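Local coordinates for protein NADH oxidase (Thermus thermophilus, PDB 6RVB) that probably uses NADH, with the aid of bound FAD, to reduce coenzyme A disulfide, as a member of the class-III pyridine nucleotide-disulfide oxidoreductases, at residues G158-K170 against A327-T339. Numbering follows the deposited sequence.
With NAD (nicotinamide-adenine-dinucleotide), chain F.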
# COMPACT_ATOMS: atom_id res chain seq x y z
N GLY A 158 -9.80 -18.44 -12.89
CA GLY A 158 -9.56 -17.01 -12.92
C GLY A 158 -10.10 -16.35 -11.68
O GLY A 158 -10.03 -16.87 -10.60
N TYR A 159 -10.65 -15.17 -11.81
CA TYR A 159 -11.06 -14.43 -10.63
C TYR A 159 -12.40 -14.93 -10.10
O TYR A 159 -12.44 -15.37 -8.96
CB TYR A 159 -11.08 -12.90 -10.90
CG TYR A 159 -9.80 -12.27 -11.38
CD1 TYR A 159 -9.30 -12.52 -12.67
CD2 TYR A 159 -9.10 -11.44 -10.57
CE1 TYR A 159 -8.09 -11.95 -13.13
CE2 TYR A 159 -7.91 -10.87 -10.99
CZ TYR A 159 -7.41 -11.10 -12.28
OH TYR A 159 -6.23 -10.51 -12.63
N ILE A 160 -13.51 -14.85 -10.85
CA ILE A 160 -14.73 -15.41 -10.26
C ILE A 160 -14.40 -16.89 -10.18
O ILE A 160 -13.74 -17.42 -11.06
CB ILE A 160 -16.00 -15.04 -11.04
CG1 ILE A 160 -15.98 -15.47 -12.50
CG2 ILE A 160 -16.08 -13.55 -11.12
CD1 ILE A 160 -17.21 -14.78 -13.58
N GLY A 161 -14.64 -17.63 -9.14
CA GLY A 161 -14.05 -18.95 -9.43
C GLY A 161 -12.92 -19.32 -8.55
O GLY A 161 -13.12 -20.20 -7.76
N LEU A 162 -11.78 -18.64 -8.60
CA LEU A 162 -10.90 -18.63 -7.40
C LEU A 162 -11.62 -18.08 -6.26
O LEU A 162 -11.55 -18.68 -5.20
CB LEU A 162 -9.64 -17.84 -7.57
CG LEU A 162 -8.58 -18.60 -8.40
CD1 LEU A 162 -7.29 -17.87 -8.49
CD2 LEU A 162 -8.35 -20.02 -7.84
N GLU A 163 -12.35 -16.98 -6.46
CA GLU A 163 -13.17 -16.39 -5.41
C GLU A 163 -14.31 -17.28 -5.03
O GLU A 163 -14.66 -17.33 -3.85
CB GLU A 163 -13.69 -14.99 -5.74
CG GLU A 163 -12.65 -13.92 -5.53
CD GLU A 163 -13.17 -12.47 -5.71
OE1 GLU A 163 -12.48 -11.49 -5.14
OE2 GLU A 163 -14.26 -12.31 -6.39
N ALA A 164 -14.93 -17.98 -6.00
CA ALA A 164 -16.09 -18.83 -5.67
C ALA A 164 -15.70 -20.05 -4.88
O ALA A 164 -16.41 -20.43 -4.01
CB ALA A 164 -16.84 -19.22 -6.88
N ALA A 165 -14.56 -20.64 -5.19
CA ALA A 165 -14.09 -21.78 -4.48
C ALA A 165 -14.02 -21.46 -3.02
O ALA A 165 -14.44 -22.26 -2.21
CB ALA A 165 -12.69 -22.19 -5.00
N GLU A 166 -13.48 -20.31 -2.64
CA GLU A 166 -13.48 -19.93 -1.21
C GLU A 166 -14.89 -19.88 -0.67
O GLU A 166 -15.16 -20.39 0.40
CB GLU A 166 -12.82 -18.57 -0.96
CG GLU A 166 -12.64 -18.17 0.51
CD GLU A 166 -12.31 -16.66 0.73
OE1 GLU A 166 -11.22 -16.20 0.25
OE2 GLU A 166 -13.15 -15.96 1.37
N ALA A 167 -15.80 -19.28 -1.41
CA ALA A 167 -17.18 -19.18 -0.91
C ALA A 167 -17.79 -20.54 -0.68
O ALA A 167 -18.19 -20.84 0.43
CB ALA A 167 -18.08 -18.36 -1.76
N PHE A 168 -17.87 -21.36 -1.72
CA PHE A 168 -18.35 -22.71 -1.55
C PHE A 168 -17.68 -23.50 -0.41
O PHE A 168 -18.33 -24.27 0.22
CB PHE A 168 -18.18 -23.48 -2.84
CG PHE A 168 -18.96 -22.92 -3.98
CD1 PHE A 168 -19.86 -21.93 -3.77
CD2 PHE A 168 -18.78 -23.39 -5.28
CE1 PHE A 168 -20.58 -21.40 -4.85
CE2 PHE A 168 -19.48 -22.85 -6.36
CZ PHE A 168 -20.39 -21.87 -6.15
N ARG A 169 -16.38 -23.35 -0.15
CA ARG A 169 -15.80 -24.16 0.91
C ARG A 169 -16.37 -23.65 2.24
O ARG A 169 -16.80 -24.44 3.09
CB ARG A 169 -14.30 -24.10 0.89
CG ARG A 169 -13.68 -24.79 -0.21
CD ARG A 169 -13.65 -26.28 0.01
NE ARG A 169 -12.89 -26.68 1.17
CZ ARG A 169 -13.41 -27.35 2.18
NH1 ARG A 169 -14.68 -27.74 2.10
NH2 ARG A 169 -12.65 -27.66 3.22
N LYS A 170 -16.39 -22.33 2.41
CA LYS A 170 -16.91 -21.69 3.63
C LYS A 170 -18.37 -22.11 3.91
O LYS A 170 -18.89 -21.94 4.97
CB LYS A 170 -16.85 -20.15 3.52
CG LYS A 170 -15.49 -19.57 3.65
CD LYS A 170 -15.43 -18.08 3.98
CE LYS A 170 -13.93 -17.71 3.97
NZ LYS A 170 -13.57 -16.30 4.24
N ALA A 327 -5.10 -4.96 -10.77
CA ALA A 327 -6.17 -5.80 -10.23
C ALA A 327 -5.80 -6.46 -8.94
O ALA A 327 -4.70 -6.90 -8.80
CB ALA A 327 -6.59 -6.81 -11.19
N ILE A 328 -6.70 -6.55 -7.99
CA ILE A 328 -6.39 -7.27 -6.77
C ILE A 328 -7.60 -8.16 -6.40
O ILE A 328 -8.75 -7.78 -6.69
CB ILE A 328 -6.01 -6.29 -5.69
CG1 ILE A 328 -5.54 -7.03 -4.48
CG2 ILE A 328 -7.15 -5.42 -5.24
CD1 ILE A 328 -5.24 -6.12 -3.39
N PHE A 329 -7.34 -9.36 -5.87
CA PHE A 329 -8.41 -10.19 -5.38
C PHE A 329 -7.99 -10.95 -4.15
O PHE A 329 -6.86 -10.99 -3.81
CB PHE A 329 -8.99 -11.09 -6.46
CG PHE A 329 -8.11 -12.24 -6.86
CD1 PHE A 329 -7.20 -12.09 -7.83
CD2 PHE A 329 -8.19 -13.44 -6.29
CE1 PHE A 329 -6.37 -13.10 -8.17
CE2 PHE A 329 -7.38 -14.45 -6.66
CZ PHE A 329 -6.48 -14.27 -7.58
N LYS A 330 -8.95 -11.51 -3.43
CA LYS A 330 -8.65 -12.31 -2.26
C LYS A 330 -9.04 -13.76 -2.51
O LYS A 330 -10.16 -14.08 -2.98
CB LYS A 330 -9.42 -11.77 -1.05
CG LYS A 330 -9.26 -12.55 0.23
CD LYS A 330 -10.55 -12.41 1.07
CE LYS A 330 -10.41 -13.11 2.42
NZ LYS A 330 -10.62 -14.58 2.43
N ALA A 331 -8.12 -14.66 -2.21
CA ALA A 331 -8.41 -16.08 -2.33
C ALA A 331 -7.95 -16.76 -1.05
O ALA A 331 -6.73 -16.83 -0.82
CB ALA A 331 -7.72 -16.64 -3.53
N PHE A 332 -8.89 -17.17 -0.18
CA PHE A 332 -8.53 -17.60 1.15
C PHE A 332 -7.59 -16.63 1.89
O PHE A 332 -7.95 -15.48 2.18
CB PHE A 332 -7.98 -19.01 1.13
CG PHE A 332 -8.93 -20.02 0.55
CD1 PHE A 332 -9.86 -20.62 1.32
CD2 PHE A 332 -8.93 -20.30 -0.82
CE1 PHE A 332 -10.77 -21.44 0.77
CE2 PHE A 332 -9.84 -21.16 -1.39
CZ PHE A 332 -10.76 -21.72 -0.62
N ASP A 333 -6.39 -17.08 2.19
CA ASP A 333 -5.50 -16.27 3.01
C ASP A 333 -4.47 -15.54 2.15
O ASP A 333 -3.45 -15.05 2.68
CB ASP A 333 -4.77 -17.14 4.07
CG ASP A 333 -5.75 -17.86 5.07
OD1 ASP A 333 -6.83 -17.30 5.49
OD2 ASP A 333 -5.42 -19.04 5.44
N LEU A 334 -4.70 -15.44 0.84
CA LEU A 334 -3.80 -14.68 -0.00
C LEU A 334 -4.53 -13.53 -0.56
O LEU A 334 -5.68 -13.69 -0.97
CB LEU A 334 -3.32 -15.56 -1.13
CG LEU A 334 -2.31 -16.60 -0.76
CD1 LEU A 334 -1.83 -17.20 -1.98
CD2 LEU A 334 -1.19 -15.93 0.01
N ALA A 335 -3.89 -12.36 -0.56
CA ALA A 335 -4.30 -11.18 -1.39
C ALA A 335 -3.39 -11.11 -2.62
O ALA A 335 -2.16 -11.02 -2.44
CB ALA A 335 -4.17 -9.93 -0.59
N VAL A 336 -3.93 -11.24 -3.83
CA VAL A 336 -3.07 -11.34 -5.02
C VAL A 336 -3.24 -10.12 -5.93
O VAL A 336 -4.36 -9.90 -6.45
CB VAL A 336 -3.40 -12.57 -5.85
CG1 VAL A 336 -2.64 -12.58 -7.12
CG2 VAL A 336 -3.05 -13.81 -5.10
N ALA A 337 -2.18 -9.34 -6.12
CA ALA A 337 -2.37 -8.19 -6.96
C ALA A 337 -1.43 -8.11 -8.15
O ALA A 337 -0.25 -8.32 -8.02
CB ALA A 337 -2.35 -6.98 -6.18
N THR A 338 -1.94 -7.78 -9.32
CA THR A 338 -1.11 -7.65 -10.50
C THR A 338 -1.41 -6.31 -11.13
O THR A 338 -2.41 -5.69 -10.79
CB THR A 338 -1.40 -8.80 -11.56
OG1 THR A 338 -2.82 -8.91 -11.92
CG2 THR A 338 -0.94 -10.07 -10.99
N THR A 339 -0.56 -5.90 -12.06
CA THR A 339 -0.64 -4.62 -12.72
C THR A 339 0.32 -4.67 -13.90
O THR A 339 1.41 -5.31 -13.83
CB THR A 339 -0.24 -3.49 -11.74
OG1 THR A 339 -0.69 -2.28 -12.29
CG2 THR A 339 1.33 -3.35 -11.49
PA NAD F . -11.28 -15.26 -16.59
O1A NAD F . -10.53 -14.38 -15.62
O2A NAD F . -11.16 -15.05 -18.00
O5B NAD F . -10.90 -16.83 -16.34
C5B NAD F . -9.68 -17.58 -16.64
C4B NAD F . -9.94 -18.86 -17.51
O4B NAD F . -9.19 -20.05 -17.88
C3B NAD F . -11.03 -19.42 -16.74
O3B NAD F . -11.96 -18.42 -16.92
C2B NAD F . -11.33 -20.61 -17.59
O2B NAD F . -12.40 -20.75 -18.51
C1B NAD F . -10.27 -20.69 -18.58
N9A NAD F . -10.88 -22.07 -18.56
C8A NAD F . -10.77 -23.14 -17.62
N7A NAD F . -11.50 -24.27 -17.91
C5A NAD F . -12.12 -23.93 -19.03
C6A NAD F . -12.94 -24.72 -19.71
N6A NAD F . -13.08 -25.86 -19.15
N1A NAD F . -13.55 -24.26 -20.84
C2A NAD F . -13.24 -22.94 -21.19
N3A NAD F . -12.39 -22.08 -20.47
C4A NAD F . -11.82 -22.60 -19.42
O3 NAD F . -12.80 -15.02 -16.30
PN NAD F . -13.63 -14.75 -14.94
O1N NAD F . -15.03 -15.22 -15.39
O2N NAD F . -13.04 -15.33 -13.73
O5D NAD F . -13.38 -13.19 -14.78
C5D NAD F . -14.45 -12.32 -14.51
C4D NAD F . -14.17 -10.82 -14.68
O4D NAD F . -15.01 -9.96 -13.86
C3D NAD F . -12.72 -10.59 -14.32
O3D NAD F . -11.78 -10.76 -15.40
C2D NAD F . -12.86 -9.17 -13.87
O2D NAD F . -13.03 -8.37 -14.98
C1D NAD F . -14.17 -9.11 -13.14
N1N NAD F . -13.76 -9.64 -11.82
C2N NAD F . -12.75 -8.99 -11.13
C3N NAD F . -12.26 -9.42 -9.87
C7N NAD F . -11.15 -8.67 -9.13
O7N NAD F . -10.30 -7.73 -9.75
N7N NAD F . -10.95 -8.93 -7.83
C4N NAD F . -12.84 -10.56 -9.29
C5N NAD F . -13.83 -11.23 -9.98
C6N NAD F . -14.28 -10.77 -11.24
O HOH W 1 -11.34 -15.07 5.58
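Glu166, on the helix that follows the glycine-rich turn of the NAD-binding Rossmann fold, reaches the 331-334 type II' hairpin turn of the dimerisation domain. With CG anti to the backbone N, its chain runs antiparallel past Phe332, CB lying over one face of that ring, 3.9 Å from the centroid. The carboxylate ends in a salt-bridge network: Lys330 NZ meets Glu166 OE1 at 2.8 Å, from above the carboxylate plane, while Lys170 NZ binds Glu166 OE2. Phe332 N adds a weak, bent bond to Glu166 OE1. Without this carboxylate, as with an alanine here, Lys330 and Lys170, whose NZ atoms lie 3.9 Å apart, would probably lose the negative charge that pairs with both, and Phe332 N its weak acceptor. His203 stacks with the Phe332 ring.

Toward the N-terminal end of the helix, Tyr159 and Phe329 meet obliquely, planes at 69°, with Tyr159 CD2 3.4 Å from Phe329 CD1. Chi1 of 73° sets Phe329 CG between its backbone N and carbonyl carbon, from where the ring reaches Tyr159 and also Leu162, whose CD1 touches Phe329 CZ. Glu163, its chain extended, crosses Phe329 at a slant, its OE1 near Phe329 CB and its OE2 near nicotinamide C4N. Helix and strand thus line the nicotinamide end of the NAD site, with FAD touching Ile160 and Glu163. Tyr159 CB packs on the nicotinamide ring at C4N and C5N, and the carboxamide is held from the dimerisation domain by a nearly straight bond (168°), NAD N7N to Ile328 O, 2.7 Å.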